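Long-range contacts in haloacid dehalogenase-like hydrolase (Klebsiella pneumoniae subsp. pneumoniae, PDB 3PGV), which probably acts as a magnesium-dependent phosphatase of the Cof family within the haloacid dehalogenase-like superfamily: residues T83-R88 with I163-F168; N101-I106 with G188-V193. All blocks are in the same frame, centred on the assembly; numbering follows the deposited sequence.

Contact 1. Residues T83-R88 with I163-F168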
loop_
_atom_site.group_PDB
_atom_site.type_symbol
_atom_site.label_atom_id
_atom_site.label_comp_id
_atom_site.label_asym_id
_atom_site.label_seq_id
_atom_site.Cartn_x
_atom_site.Cartn_y
_atom_site.Cartn_z
ATOM N N THR A 83 3.449 4.968 2.260
ATOM C CA THR A 83 3.411 3.717 3.036
ATOM C C THR A 83 2.110 3.601 3.844
ATOM O O THR A 83 1.304 4.532 3.841
ATOM C CB THR A 83 4.659 3.568 3.905
ATOM O OG1 THR A 83 4.719 4.653 4.838
ATOM C CG2 THR A 83 5.947 3.477 3.080
ATOM N N SER A 84 1.885 2.435 4.489
ATOM C CA SER A 84 0.650 2.143 5.249
ATOM C C SER A 84 -0.619 2.530 4.455
ATOM O O SER A 84 -1.573 3.075 5.020
ATOM C CB SER A 84 0.675 2.819 6.622
ATOM O OG SER A 84 1.644 2.233 7.475
ATOM N N ASN A 85 -0.610 2.236 3.128
ATOM C CA ASN A 85 -1.733 2.471 2.206
ATOM C C ASN A 85 -2.179 3.917 2.163
ATOM O O ASN A 85 -3.363 4.186 2.058
ATOM C CB ASN A 85 -2.903 1.546 2.526
ATOM C CG ASN A 85 -2.587 0.105 2.313
ATOM O OD1 ASN A 85 -2.193 -0.311 1.227
ATOM N ND2 ASN A 85 -2.840 -0.703 3.312
ATOM N N GLY A 86 -1.222 4.842 2.222
ATOM C CA GLY A 86 -1.516 6.271 2.131
ATOM C C GLY A 86 -1.615 6.994 3.458
ATOM O O GLY A 86 -1.815 8.201 3.478
ATOM N N ALA A 87 -1.482 6.272 4.582
ATOM C CA ALA A 87 -1.542 6.911 5.903
ATOM C C ALA A 87 -0.278 7.731 6.165
ATOM O O ALA A 87 -0.304 8.658 6.967
ATOM C CB ALA A 87 -1.730 5.864 6.986
ATOM N N ARG A 88 0.823 7.418 5.442
ATOM C CA ARG A 88 2.087 8.126 5.588
ATOM C C ARG A 88 2.659 8.500 4.220
ATOM O O ARG A 88 2.542 7.731 3.263
ATOM C CB ARG A 88 3.126 7.242 6.339
ATOM C CG ARG A 88 2.759 6.861 7.782
ATOM C CD ARG A 88 2.906 8.021 8.728
ATOM N NE ARG A 88 2.827 7.608 10.134
ATOM C CZ ARG A 88 1.686 7.475 10.809
ATOM N NH1 ARG A 88 0.520 7.661 10.198
ATOM N NH2 ARG A 88 1.701 7.124 12.087
ATOM N N ILE A 163 -2.178 5.616 15.098
ATOM C CA ILE A 163 -2.456 4.361 14.378
ATOM C C ILE A 163 -2.600 4.598 12.877
ATOM O O ILE A 163 -3.620 5.099 12.439
ATOM C CB ILE A 163 -3.702 3.633 14.977
ATOM C CG1 ILE A 163 -3.657 3.578 16.548
ATOM C CG2 ILE A 163 -3.903 2.249 14.350
ATOM C CD1 ILE A 163 -2.413 2.924 17.145
ATOM N N SER A 164 -1.571 4.234 12.087
ATOM C CA SER A 164 -1.633 4.385 10.627
ATOM C C SER A 164 -2.576 3.347 10.016
ATOM O O SER A 164 -3.290 3.649 9.063
ATOM C CB SER A 164 -0.237 4.284 10.013
ATOM O OG SER A 164 0.419 3.094 10.416
ATOM N N LYS A 165 -2.602 2.132 10.583
ATOM C CA LYS A 165 -3.518 1.090 10.141
ATOM C C LYS A 165 -3.633 -0.064 11.118
ATOM O O LYS A 165 -2.729 -0.307 11.910
ATOM C CB LYS A 165 -3.160 0.569 8.732
ATOM C CG LYS A 165 -1.896 -0.248 8.663
ATOM C CD LYS A 165 -1.737 -0.847 7.278
ATOM C CE LYS A 165 -0.636 -1.859 7.221
ATOM N NZ LYS A 165 -0.507 -2.454 5.880
ATOM N N VAL A 166 -4.770 -0.761 11.068
ATOM C CA VAL A 166 -4.981 -2.020 11.764
ATOM C C VAL A 166 -5.245 -3.070 10.686
ATOM O O VAL A 166 -5.959 -2.779 9.718
ATOM C CB VAL A 166 -6.161 -1.945 12.790
ATOM C CG1 VAL A 166 -6.423 -3.323 13.431
ATOM C CG2 VAL A 166 -5.897 -0.888 13.857
ATOM N N PHE A 167 -4.605 -4.237 10.778
ATOM C CA PHE A 167 -4.829 -5.289 9.781
ATOM C C PHE A 167 -5.054 -6.649 10.390
ATOM O O PHE A 167 -4.417 -7.010 11.371
ATOM C CB PHE A 167 -3.734 -5.307 8.703
ATOM C CG PHE A 167 -2.308 -5.443 9.200
ATOM C CD1 PHE A 167 -1.631 -4.346 9.726
ATOM C CD2 PHE A 167 -1.596 -6.620 9.001
ATOM C CE1 PHE A 167 -0.299 -4.454 10.126
ATOM C CE2 PHE A 167 -0.260 -6.720 9.382
ATOM C CZ PHE A 167 0.383 -5.634 9.937
ATOM N N PHE A 168 -6.027 -7.371 9.855
ATOM C CA PHE A 168 -6.437 -8.665 10.361
ATOM C C PHE A 168 -5.933 -9.758 9.468
ATOM O O PHE A 168 -6.236 -9.764 8.269
ATOM C CB PHE A 168 -7.971 -8.719 10.490
ATOM C CG PHE A 168 -8.532 -7.576 11.312
ATOM C CD1 PHE A 168 -8.591 -7.659 12.700
ATOM C CD2 PHE A 168 -8.942 -6.392 10.701
ATOM C CE1 PHE A 168 -9.062 -6.585 13.461
ATOM C CE2 PHE A 168 -9.409 -5.318 11.463
ATOM C CZ PHE A 168 -9.473 -5.424 12.838
#
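Ser84 and Ser164 meet hydroxyl to hydroxyl, in a weak hydrogen bond of 3.3 Å between their OG atoms. The Ser164 side-chain turn (chi1 54°) points OG at Ser84 and leaves it bonded to Tyr125 O as well.

Across to the loop, the other Ser164 contacts are van der Waals. Its CB sits over one face of the Arg88 guanidinium, 3.5 Å from NH1. Ala87 CB packs against Ser164 CB at 3.7 Å and approaches Ser164 O at 3.4 Å. Arg88 reaches Ser164 because its chain bends at chi2 (-74°); its NH1 is held by Asn101.

Lys165 is extended beyond CG and runs past Ser84. Its NZ ends 3.9 Å from Asn85 ND2, with no bond between them. Glu202 OE1 takes the Lys165 salt bridge and a weak bond from Asn85 ND2. Lys165 NZ also bonds to Gly62 O, and Asn85 OD1 to Asn236.

Asn85 lies about 7 Å from the calcium ligand Asp27, side chain to side chain. The loop joins strands 80-83 and 88-90 of the Rossmann-like core, with a classic beta bulge at Ala87 and Arg88 opposite Thr83. It meets strand 163-169 of the probable Cof-type cap, between strands 121-126 and 200-205.

Contact 2. Residues N101-I106 with G188-V193. With EDO (1,2-ethanediol), chain H.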
loop_
_atom_site.group_PDB
_atom_site.type_symbol
_atom_site.label_atom_id
_atom_site.label_comp_id
_atom_site.label_asym_id
_atom_site.label_seq_id
_atom_site.Cartn_x
_atom_site.Cartn_y
_atom_site.Cartn_z
ATOM N N ASN A 101 -3.867 9.333 10.560
ATOM C CA ASN A 101 -4.172 8.192 11.404
ATOM C C ASN A 101 -5.648 7.924 11.561
ATOM O O ASN A 101 -6.473 8.766 11.231
ATOM C CB ASN A 101 -3.505 8.375 12.783
ATOM C CG ASN A 101 -2.020 8.455 12.709
ATOM O OD1 ASN A 101 -1.370 7.679 12.011
ATOM N ND2 ASN A 101 -1.445 9.385 13.435
ATOM N N LEU A 102 -5.984 6.737 12.079
ATOM C CA LEU A 102 -7.361 6.354 12.406
ATOM C C LEU A 102 -7.868 7.174 13.581
ATOM O O LEU A 102 -7.085 7.471 14.506
ATOM C CB LEU A 102 -7.400 4.866 12.777
ATOM C CG LEU A 102 -7.479 3.896 11.615
ATOM C CD1 LEU A 102 -6.876 2.541 11.996
ATOM C CD2 LEU A 102 -8.941 3.732 11.134
ATOM N N ASP A 103 -9.186 7.505 13.591
ATOM C CA ASP A 103 -9.795 8.188 14.744
ATOM C C ASP A 103 -9.629 7.316 15.995
ATOM O O ASP A 103 -9.690 6.070 15.901
ATOM C CB ASP A 103 -11.282 8.493 14.487
ATOM C CG ASP A 103 -11.529 9.647 13.522
ATOM O OD1 ASP A 103 -10.531 10.253 13.045
ATOM O OD2 ASP A 103 -12.722 9.977 13.277
ATOM N N ARG A 104 -9.328 7.956 17.143
ATOM C CA ARG A 104 -9.011 7.265 18.403
ATOM C C ARG A 104 -10.060 6.214 18.798
ATOM O O ARG A 104 -9.700 5.100 19.164
ATOM C CB ARG A 104 -8.812 8.282 19.532
ATOM C CG ARG A 104 -8.050 7.733 20.720
ATOM C CD ARG A 104 -7.996 8.739 21.861
ATOM N NE ARG A 104 -7.223 8.230 22.996
ATOM C CZ ARG A 104 -7.721 7.426 23.931
ATOM N NH1 ARG A 104 -8.987 7.011 23.860
ATOM N NH2 ARG A 104 -6.949 6.994 24.919
ATOM N N ASP A 105 -11.344 6.578 18.741
ATOM C CA ASP A 105 -12.431 5.677 19.128
ATOM C C ASP A 105 -12.479 4.445 18.226
ATOM O O ASP A 105 -12.739 3.344 18.712
ATOM C CB ASP A 105 -13.788 6.414 19.114
ATOM C CG ASP A 105 -14.176 6.949 17.751
ATOM O OD1 ASP A 105 -13.325 7.596 17.104
ATOM O OD2 ASP A 105 -15.315 6.693 17.317
ATOM N N ILE A 106 -12.192 4.627 16.909
ATOM C CA ILE A 106 -12.208 3.530 15.943
ATOM C C ILE A 106 -11.003 2.605 16.166
ATOM O O ILE A 106 -11.164 1.382 16.226
ATOM C CB ILE A 106 -12.286 4.057 14.483
ATOM C CG1 ILE A 106 -13.526 4.960 14.279
ATOM C CG2 ILE A 106 -12.257 2.887 13.465
ATOM C CD1 ILE A 106 -13.743 5.407 12.841
ATOM N N GLY A 188 -18.737 3.238 8.053
ATOM C CA GLY A 188 -18.963 3.957 6.798
ATOM C C GLY A 188 -17.770 4.767 6.326
ATOM O O GLY A 188 -16.644 4.251 6.262
ATOM N N ASP A 189 -18.008 6.067 6.034
ATOM C CA ASP A 189 -16.994 7.045 5.577
ATOM C C ASP A 189 -15.783 7.162 6.512
ATOM O O ASP A 189 -14.743 7.667 6.089
ATOM C CB ASP A 189 -17.638 8.445 5.436
ATOM C CG ASP A 189 -18.529 8.602 4.232
ATOM O OD1 ASP A 189 -18.646 7.629 3.446
ATOM O OD2 ASP A 189 -19.090 9.710 4.049
ATOM N N ARG A 190 -15.963 6.838 7.809
ATOM C CA ARG A 190 -14.916 7.019 8.823
ATOM C C ARG A 190 -13.730 6.044 8.671
ATOM O O ARG A 190 -12.676 6.257 9.285
ATOM C CB ARG A 190 -15.503 6.933 10.231
ATOM C CG ARG A 190 -16.548 7.983 10.526
ATOM C CD ARG A 190 -16.917 7.982 11.992
ATOM N NE ARG A 190 -15.794 8.417 12.825
ATOM C CZ ARG A 190 -15.626 8.057 14.091
ATOM N NH1 ARG A 190 -16.476 7.220 14.666
ATOM N NH2 ARG A 190 -14.578 8.479 14.769
ATOM N N VAL A 191 -13.898 4.981 7.869
ATOM C CA VAL A 191 -12.829 3.998 7.638
ATOM C C VAL A 191 -12.659 3.713 6.154
ATOM O O VAL A 191 -13.603 3.866 5.373
ATOM C CB VAL A 191 -13.047 2.650 8.434
ATOM C CG1 VAL A 191 -12.937 2.862 9.937
ATOM C CG2 VAL A 191 -14.386 1.984 8.062
ATOM N N ASN A 192 -11.470 3.261 5.775
ATOM C CA ASN A 192 -11.229 2.666 4.492
ATOM C C ASN A 192 -10.810 1.218 4.745
ATOM O O ASN A 192 -9.723 0.970 5.301
ATOM C CB ASN A 192 -10.144 3.404 3.710
ATOM C CG ASN A 192 -9.728 2.658 2.434
ATOM O OD1 ASN A 192 -10.497 1.864 1.856
ATOM N ND2 ASN A 192 -8.502 2.868 1.993
ATOM N N VAL A 193 -11.714 0.269 4.449
ATOM C CA VAL A 193 -11.434 -1.145 4.628
ATOM C C VAL A 193 -10.995 -1.745 3.295
ATOM O O VAL A 193 -11.718 -1.642 2.303
ATOM C CB VAL A 193 -12.656 -1.894 5.239
ATOM C CG1 VAL A 193 -12.348 -3.374 5.446
ATOM C CG2 VAL A 193 -13.089 -1.250 6.548
HETATM C C1 EDO H . -11.977 10.077 9.241
HETATM O O1 EDO H . -10.674 9.960 9.820
HETATM C C2 EDO H . -12.940 10.749 10.229
HETATM O O2 EDO H . -12.528 12.104 10.514
HETATM O O HOH W 1 -10.771 7.381 11.273
#
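A salt-bridge network at the start of helix 104-110 joins Asp103 and Asp105 to Arg190, which lies just before edge strand 191-195. Arg190 grips Asp105 end-on with two nitrogens. NH1 bonds to Asp105 OD2 at 2.9 Å and NH2 to Asp105 OD1 at 2.8 Å, each through a syn lone pair. The carboxylate and guanidinium planes are only 13° apart, so the two groups are nearly coplanar. Asp105 CG is turned between its backbone N and carbonyl carbon (chi1 62°), which brings the carboxylate to the arginine.

NH2 carries a second bond, to Asp103 OD2 at 2.8 Å. This one is nearly straight and uses the anti lone pair, with the carboxylate plane tilted 43° from the guanidinium. The two aspartates thus hold the guanidinium by its edge and would limit its rotation. Their negative charges probably stabilise the arginine cation.

Ile106 supports the group from one face, its CD1 lying 3.5 Å from Arg190 CZ. Deeper in, Ile106 CG2 packs on Val191 CG1 at 3.6 Å, and Leu102 CD2 reaches the same methyl more loosely.

A water takes a bond from Asp103 N and gives one to Arg190 O, bridging the backbones. O1 of a 1,2-ethanediol, probably from the crystallisation liquor, donates a hydrogen bond to Asp103 OD1 at 3.2 Å.

Asp103 occupies the N-cap position, but its side chain is engaged with Arg190 and makes no capping bond. Helix 104-110 here packs near edge strand 191-195, consistent with the alpha/beta cap of Cof-type phosphatases: apolar side chains lie inside, and the ionic network lies at the partly exposed outer side.

The centres of contact 1 and contact 2 are 11 Å apart, and both reach the six-stranded sheet. Their segments alternate along the chain: 83-88, 101-106, 163-168, then 188-193. Contact 1 sets the loop between strands 80-83 and 88-90 against strand 163-169. Contact 2 joins the start of helix 104-110 to edge strand 191-195. Leu102 N and Ile163 O, 2.9 Å apart and probably hydrogen-bonded, tie the two directly, as does Arg88 with Asn101. The run from 83 to 106 passes from the eight-stranded core sheet to the helix beside the six-stranded sheet. Contact 1 lies near the calcium site, consistent with cap-core packing over a HAD active site; contact 2 lies within the probable cap.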